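Local coordinates for protein walker-Type ATPase (Pyrococcus abyssi, PDB 2QEN) that binds ADP and a magnesium ion in a Walker-type P-loop ATPase fold and probably hydrolyses ATP, its cellular role being unknown, at residues Arg74-Ile85 against Phe103-Leu113. The protein carries 1 engineered substitution. Sequence-based numbering, arbitrary orientation.
Sequences REELIKELQSTI and FLTLEPRKLSL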
ATOM      1  N   ARG A  74      17.631   3.182  13.351  1.00 27.56           N
ATOM      2  CA  ARG A  74      17.456   1.975  14.162  1.00 28.44           C
ATOM      3  C   ARG A  74      16.631   2.235  15.429  1.00 28.55           C
ATOM      4  O   ARG A  74      15.670   1.519  15.710  1.00 28.98           O
ATOM      5  CB  ARG A  74      18.831   1.403  14.531  1.00 28.46           C
ATOM      6  CG  ARG A  74      18.811   0.052  15.265  1.00 29.72           C
ATOM      7  CD  ARG A  74      20.215  -0.367  15.757  1.00 29.06           C
ATOM      8  NE  ARG A  74      20.899   0.674  16.536  1.00 31.48           N
ATOM      9  CZ  ARG A  74      20.777   0.851  17.854  1.00 33.42           C
ATOM     10  NH1 ARG A  74      19.980   0.068  18.573  1.00 33.78           N
ATOM     11  NH2 ARG A  74      21.449   1.821  18.461  1.00 32.90           N
ATOM     12  N   GLU A  75      16.992   3.269  16.178  1.00 28.74           N
ATOM     13  CA  GLU A  75      16.287   3.608  17.411  1.00 28.90           C
ATOM     14  C   GLU A  75      14.793   3.882  17.197  1.00 28.80           C
ATOM     15  O   GLU A  75      13.960   3.424  17.976  1.00 29.19           O
ATOM     16  CB  GLU A  75      16.959   4.789  18.104  1.00 28.96           C
ATOM     17  CG  GLU A  75      16.265   5.215  19.379  1.00 30.10           C
ATOM     18  CD  GLU A  75      17.071   6.202  20.191  1.00 32.44           C
ATOM     19  OE1 GLU A  75      18.282   6.361  19.911  1.00 34.72           O
ATOM     20  OE2 GLU A  75      16.493   6.813  21.117  1.00 31.90           O
ATOM     21  N   GLU A  76      14.465   4.625  16.143  1.00 28.51           N
ATOM     22  CA  GLU A  76      13.079   4.958  15.813  1.00 28.18           C
ATOM     23  C   GLU A  76      12.258   3.734  15.412  1.00 28.13           C
ATOM     24  O   GLU A  76      11.119   3.573  15.854  1.00 28.47           O
ATOM     25  CB  GLU A  76      13.044   6.004  14.694  1.00 28.23           C
ATOM     26  CG  GLU A  76      13.289   7.436  15.168  1.00 28.15           C
ATOM     27  CD  GLU A  76      13.757   8.367  14.060  1.00 28.01           C
ATOM     28  OE1 GLU A  76      13.882   7.910  12.904  1.00 27.64           O
ATOM     29  OE2 GLU A  76      14.007   9.562  14.348  1.00 28.82           O
ATOM     30  N   LEU A  77      12.839   2.892  14.560  1.00 27.89           N
ATOM     31  CA  LEU A  77      12.211   1.660  14.135  1.00 27.92           C
ATOM     32  C   LEU A  77      11.947   0.784  15.352  1.00 27.71           C
ATOM     33  O   LEU A  77      10.847   0.267  15.523  1.00 27.58           O
ATOM     34  CB  LEU A  77      13.118   0.906  13.151  1.00 28.06           C
ATOM     35  CG  LEU A  77      12.512   0.021  12.040  1.00 28.94           C
ATOM     36  CD1 LEU A  77      13.428  -1.144  11.718  1.00 27.94           C
ATOM     37  CD2 LEU A  77      11.099  -0.492  12.298  1.00 27.46           C
ATOM     38  N   ILE A  78      12.958   0.618  16.197  1.00 27.91           N
ATOM     39  CA  ILE A  78      12.812  -0.224  17.392  1.00 28.49           C
ATOM     40  C   ILE A  78      11.739   0.331  18.354  1.00 28.32           C
ATOM     41  O   ILE A  78      10.894  -0.429  18.849  1.00 28.43           O
ATOM     42  CB  ILE A  78      14.174  -0.538  18.066  1.00 28.34           C
ATOM     43  CG1 ILE A  78      15.037  -1.345  17.077  1.00 29.41           C
ATOM     44  CG2 ILE A  78      13.967  -1.315  19.365  1.00 28.22           C
ATOM     45  CD1 ILE A  78      16.382  -1.745  17.573  1.00 31.21           C
ATOM     46  N   LYS A  79      11.750   1.645  18.562  1.00 27.69           N
ATOM     47  CA  LYS A  79      10.735   2.311  19.386  1.00 28.31           C
ATOM     48  C   LYS A  79       9.309   2.065  18.845  1.00 28.44           C
ATOM     49  O   LYS A  79       8.370   1.888  19.631  1.00 28.12           O
ATOM     50  CB  LYS A  79      11.026   3.822  19.519  1.00 27.79           C
ATOM     51  CG  LYS A  79      10.200   4.543  20.594  1.00 28.38           C
ATOM     52  CD  LYS A  79      10.508   6.053  20.658  1.00 28.37           C
ATOM     53  CE  LYS A  79       9.436   6.818  21.452  1.00 29.04           C
ATOM     54  NZ  LYS A  79       9.695   8.300  21.559  1.00 28.48           N
ATOM     55  N   GLU A  80       9.168   2.053  17.514  1.00 28.82           N
ATOM     56  CA  GLU A  80       7.885   1.743  16.836  1.00 29.47           C
ATOM     57  C   GLU A  80       7.443   0.270  16.982  1.00 29.15           C
ATOM     58  O   GLU A  80       6.268  -0.005  17.192  1.00 29.21           O
ATOM     59  CB  GLU A  80       7.916   2.171  15.357  1.00 29.35           C
ATOM     60  CG  GLU A  80       6.587   2.037  14.607  1.00 31.71           C
ATOM     61  CD  GLU A  80       5.503   3.021  15.063  1.00 36.20           C
ATOM     62  OE1 GLU A  80       5.834   4.120  15.581  1.00 37.38           O
ATOM     63  OE2 GLU A  80       4.303   2.699  14.880  1.00 38.86           O
ATOM     64  N   LEU A  81       8.374  -0.667  16.864  1.00 29.59           N
ATOM     65  CA  LEU A  81       8.097  -2.072  17.211  1.00 30.16           C
ATOM     66  C   LEU A  81       7.601  -2.221  18.654  1.00 30.26           C
ATOM     67  O   LEU A  81       6.640  -2.949  18.911  1.00 30.32           O
ATOM     68  CB  LEU A  81       9.335  -2.938  17.013  1.00 29.86           C
ATOM     69  CG  LEU A  81       9.737  -3.313  15.587  1.00 31.47           C
ATOM     70  CD1 LEU A  81      11.241  -3.573  15.491  1.00 30.15           C
ATOM     71  CD2 LEU A  81       8.956  -4.530  15.127  1.00 32.53           C
ATOM     72  N   GLN A  82       8.263  -1.523  19.577  1.00 30.41           N
ATOM     73  CA  GLN A  82       7.887  -1.524  20.985  1.00 30.83           C
ATOM     74  C   GLN A  82       6.475  -0.997  21.223  1.00 31.44           C
ATOM     75  O   GLN A  82       5.688  -1.630  21.932  1.00 31.25           O
ATOM     76  CB  GLN A  82       8.883  -0.705  21.809  1.00 30.99           C
ATOM     77  CG  GLN A  82      10.227  -1.393  22.051  1.00 30.29           C
ATOM     78  CD  GLN A  82      11.219  -0.488  22.759  1.00 30.18           C
ATOM     79  OE1 GLN A  82      11.304   0.708  22.477  1.00 28.98           O
ATOM     80  NE2 GLN A  82      11.970  -1.055  23.687  1.00 29.26           N
ATOM     81  N   SER A  83       6.155   0.155  20.631  1.00 32.05           N
ATOM     82  CA  SER A  83       4.861   0.794  20.871  1.00 33.08           C
ATOM     83  C   SER A  83       3.709   0.095  20.145  1.00 33.21           C
ATOM     84  O   SER A  83       2.573   0.162  20.589  1.00 33.25           O
ATOM     85  CB  SER A  83       4.899   2.289  20.534  1.00 33.12           C
ATOM     86  OG  SER A  83       5.074   2.505  19.144  1.00 35.28           O
ATOM     87  N   THR A  84       4.005  -0.585  19.045  1.00 33.74           N
ATOM     88  CA  THR A  84       2.968  -1.273  18.277  1.00 35.10           C
ATOM     89  C   THR A  84       2.492  -2.558  18.960  1.00 34.96           C
ATOM     90  O   THR A  84       1.323  -2.927  18.854  1.00 34.76           O
ATOM     91  CB  THR A  84       3.411  -1.553  16.816  1.00 34.96           C
ATOM     92  OG1 THR A  84       3.781  -0.317  16.192  1.00 36.89           O
ATOM     93  CG2 THR A  84       2.273  -2.137  16.018  1.00 36.65           C
ATOM     94  N   ILE A  85       3.399  -3.233  19.651  1.00 35.49           N
ATOM     95  CA  ILE A  85       3.044  -4.442  20.393  1.00 36.14           C
ATOM     96  C   ILE A  85       2.602  -4.143  21.823  1.00 36.16           C
ATOM     97  O   ILE A  85       2.237  -5.054  22.560  1.00 36.72           O
ATOM     98  CB  ILE A  85       4.180  -5.517  20.353  1.00 36.56           C
ATOM     99  CG1 ILE A  85       3.615  -6.930  20.573  1.00 36.80           C
ATOM    100  CG2 ILE A  85       5.304  -5.181  21.318  1.00 35.26           C
ATOM    101  CD1 ILE A  85       4.554  -8.040  20.101  1.00 36.55           C
ATOM    102  N   PHE A 103      12.523  -7.292  25.424  1.00 31.57           N
ATOM    103  CA  PHE A 103      12.936  -6.077  24.721  1.00 31.30           C
ATOM    104  C   PHE A 103      12.066  -4.851  25.036  1.00 31.14           C
ATOM    105  O   PHE A 103      12.460  -3.720  24.777  1.00 30.86           O
ATOM    106  CB  PHE A 103      13.143  -6.316  23.207  1.00 31.20           C
ATOM    107  CG  PHE A 103      11.879  -6.266  22.383  1.00 31.01           C
ATOM    108  CD1 PHE A 103      11.415  -5.056  21.865  1.00 30.98           C
ATOM    109  CD2 PHE A 103      11.166  -7.428  22.111  1.00 30.56           C
ATOM    110  CE1 PHE A 103      10.241  -4.998  21.094  1.00 31.12           C
ATOM    111  CE2 PHE A 103       9.995  -7.387  21.342  1.00 31.74           C
ATOM    112  CZ  PHE A 103       9.531  -6.164  20.835  1.00 31.35           C
ATOM    113  N   LEU A 104      10.903  -5.087  25.631  1.00 31.57           N
ATOM    114  CA  LEU A 104       9.980  -4.008  25.986  1.00 32.44           C
ATOM    115  C   LEU A 104      10.434  -3.192  27.191  1.00 32.64           C
ATOM    116  O   LEU A 104      10.055  -2.028  27.321  1.00 32.88           O
ATOM    117  CB  LEU A 104       8.566  -4.546  26.229  1.00 32.60           C
ATOM    118  CG  LEU A 104       7.831  -5.177  25.047  1.00 32.80           C
ATOM    119  CD1 LEU A 104       6.420  -5.533  25.486  1.00 32.45           C
ATOM    120  CD2 LEU A 104       7.802  -4.242  23.845  1.00 33.34           C
ATOM    121  N   THR A 105      11.240  -3.810  28.060  1.00 32.90           N
ATOM    122  CA  THR A 105      11.820  -3.133  29.221  1.00 33.31           C
ATOM    123  C   THR A 105      13.024  -2.287  28.815  1.00 33.48           C
ATOM    124  O   THR A 105      13.433  -1.380  29.572  1.00 33.76           O
ATOM    125  CB  THR A 105      12.308  -4.141  30.294  1.00 33.07           C
ATOM    126  OG1 THR A 105      11.366  -5.208  30.432  1.00 33.24           O
ATOM    127  CG2 THR A 105      12.473  -3.456  31.644  1.00 34.17           C
ATOM    128  N   LEU A 106      13.591  -2.591  27.625  1.00 33.37           N
ATOM    129  CA  LEU A 106      14.901  -2.038  27.227  1.00 33.67           C
ATOM    130  C   LEU A 106      14.768  -0.779  26.377  1.00 33.90           C
ATOM    131  O   LEU A 106      13.848  -0.668  25.554  1.00 34.04           O
ATOM    132  CB  LEU A 106      15.763  -3.114  26.485  1.00 33.44           C
ATOM    133  CG  LEU A 106      16.049  -4.426  27.315  1.00 33.71           C
ATOM    134  CD1 LEU A 106      17.202  -5.306  26.685  1.00 33.11           C
ATOM    135  CD2 LEU A 106      16.424  -4.074  28.791  1.00 32.29           C
ATOM    136  N   GLU A 107      15.693   0.161  26.583  1.00 34.38           N
ATOM    137  CA  GLU A 107      15.759   1.393  25.786  1.00 34.93           C
ATOM    138  C   GLU A 107      16.189   1.076  24.356  1.00 34.86           C
ATOM    139  O   GLU A 107      17.128   0.307  24.155  1.00 34.75           O
ATOM    140  CB  GLU A 107      16.696   2.437  26.432  1.00 34.91           C
ATOM    141  CG  GLU A 107      18.002   1.878  26.988  1.00 35.41           C
ATOM    142  CD  GLU A 107      18.824   2.910  27.758  1.00 35.83           C
ATOM    143  OE1 GLU A 107      18.891   4.080  27.314  1.00 37.58           O
ATOM    144  OE2 GLU A 107      19.420   2.548  28.804  1.00 36.32           O
ATOM    145  N   PRO A 108      15.481   1.644  23.358  1.00 35.17           N
ATOM    146  CA  PRO A 108      15.753   1.391  21.930  1.00 35.30           C
ATOM    147  C   PRO A 108      17.216   1.590  21.521  1.00 35.48           C
ATOM    148  O   PRO A 108      17.708   0.866  20.648  1.00 35.45           O
ATOM    149  CB  PRO A 108      14.857   2.406  21.218  1.00 35.36           C
ATOM    150  CG  PRO A 108      13.771   2.689  22.177  1.00 35.14           C
ATOM    151  CD  PRO A 108      14.336   2.556  23.546  1.00 35.01           C
ATOM    152  N   ARG A 109      17.886   2.557  22.154  1.00 35.69           N
ATOM    153  CA  ARG A 109      19.323   2.837  21.965  1.00 35.86           C
ATOM    154  C   ARG A 109      20.220   1.608  22.104  1.00 35.72           C
ATOM    155  O   ARG A 109      21.255   1.513  21.443  1.00 35.87           O
ATOM    156  CB  ARG A 109      19.801   3.884  22.981  1.00 35.77           C
ATOM    157  CG  ARG A 109      19.574   5.328  22.580  1.00 36.25           C
ATOM    158  CD  ARG A 109      20.227   6.297  23.564  1.00 36.58           C
ATOM    159  NE  ARG A 109      20.107   7.686  23.112  1.00 38.04           N
ATOM    160  CZ  ARG A 109      20.486   8.750  23.815  1.00 38.50           C
ATOM    161  NH1 ARG A 109      21.023   8.609  25.022  1.00 39.21           N
ATOM    162  NH2 ARG A 109      20.330   9.967  23.307  1.00 38.80           N
ATOM    163  N   LYS A 110      19.826   0.683  22.977  1.00 35.43           N
ATOM    164  CA  LYS A 110      20.676  -0.447  23.349  1.00 35.00           C
ATOM    165  C   LYS A 110      20.175  -1.824  22.863  1.00 34.41           C
ATOM    166  O   LYS A 110      20.636  -2.866  23.345  1.00 34.53           O
ATOM    167  CB  LYS A 110      20.905  -0.427  24.862  1.00 34.98           C
ATOM    168  CG  LYS A 110      21.621   0.849  25.332  1.00 35.86           C
ATOM    169  CD  LYS A 110      21.955   0.834  26.818  1.00 35.66           C
ATOM    170  CE  LYS A 110      22.736   2.086  27.238  1.00 36.73           C
ATOM    171  NZ  LYS A 110      22.031   3.376  26.938  1.00 36.71           N
ATOM    172  N   LEU A 111      19.251  -1.824  21.901  1.00 33.56           N
ATOM    173  CA  LEU A 111      18.714  -3.066  21.321  1.00 32.99           C
ATOM    174  C   LEU A 111      19.142  -3.240  19.862  1.00 32.50           C
ATOM    175  O   LEU A 111      19.232  -2.265  19.119  1.00 32.57           O
ATOM    176  CB  LEU A 111      17.173  -3.090  21.393  1.00 32.91           C
ATOM    177  CG  LEU A 111      16.454  -3.451  22.700  1.00 32.94           C
ATOM    178  CD1 LEU A 111      14.989  -3.036  22.662  1.00 32.31           C
ATOM    179  CD2 LEU A 111      16.585  -4.937  23.016  1.00 32.19           C
ATOM    180  N   SER A 112      19.402  -4.480  19.455  1.00 31.65           N
ATOM    181  CA  SER A 112      19.591  -4.798  18.041  1.00 30.90           C
ATOM    182  C   SER A 112      18.288  -5.321  17.425  1.00 30.90           C
ATOM    183  O   SER A 112      17.421  -5.857  18.124  1.00 30.82           O
ATOM    184  CB  SER A 112      20.728  -5.805  17.840  1.00 30.90           C
ATOM    185  OG  SER A 112      20.315  -7.137  18.069  1.00 30.16           O
ATOM    186  N   LEU A 113      18.158  -5.159  16.112  1.00 30.23           N
ATOM    187  CA  LEU A 113      17.010  -5.670  15.386  1.00 29.94           C
ATOM    188  C   LEU A 113      16.881  -7.186  15.496  1.00 29.51           C
ATOM    189  O   LEU A 113      15.782  -7.713  15.626  1.00 28.70           O
ATOM    190  CB  LEU A 113      17.093  -5.256  13.916  1.00 30.29           C
ATOM    191  CG  LEU A 113      16.898  -3.779  13.573  1.00 30.54           C
ATOM    192  CD1 LEU A 113      17.234  -3.605  12.114  1.00 32.61           C
ATOM    193  CD2 LEU A 113      15.461  -3.320  13.857  1.00 31.72           C
TER
HETATM  194  O   HOH W   1      16.358   4.998  23.533  1.00 48.43           O
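The carboxamide of Gln82, on helix 74-84 of the P-loop ATPase domain, bridges two carbonyls of the loop leading into helix 113-127. Its NE2 donates to Leu106 O at 2.7 Å and to Phe103 O at 2.9 Å, and both acceptors lie within 3° of the amide plane, which fixes the group's rotation. Gln82 OE1 sits 3.2 Å from Pro108 CG. Cutting this side chain back to an alanine would probably leave both carbonyls without this donor and open a gap beside Pro108. At the other end of the helix, Arg74 bends at chi3 (52°), turning its guanidinium edge to the loop backbone; NH2 bonds Arg109 O at 3.0 Å from above the carbonyl plane, while NH1 bonds Pro108 O weakly. Next to Arg74 in sequence, Glu75 OE2 accepts from a water that in turn accepts from Arg109 N. A long salt bridge of 3.9 Å runs from Glu75 OE1 to Arg109 NE. Pro108 packs its CB against Glu75 CG. Deeper in, Ile78 sets CG2 against Leu111 CD1 (3.9 Å) and CG1 against Leu113 CD2 (3.8 Å), and Tyr143 touches Leu77 and Leu113. The edge of the Phe103 ring receives Gln82 CG, with amide and ring planes 12° apart. Beyond it, Ile85 CG2 rests 3.7 Å from Leu104 CD2.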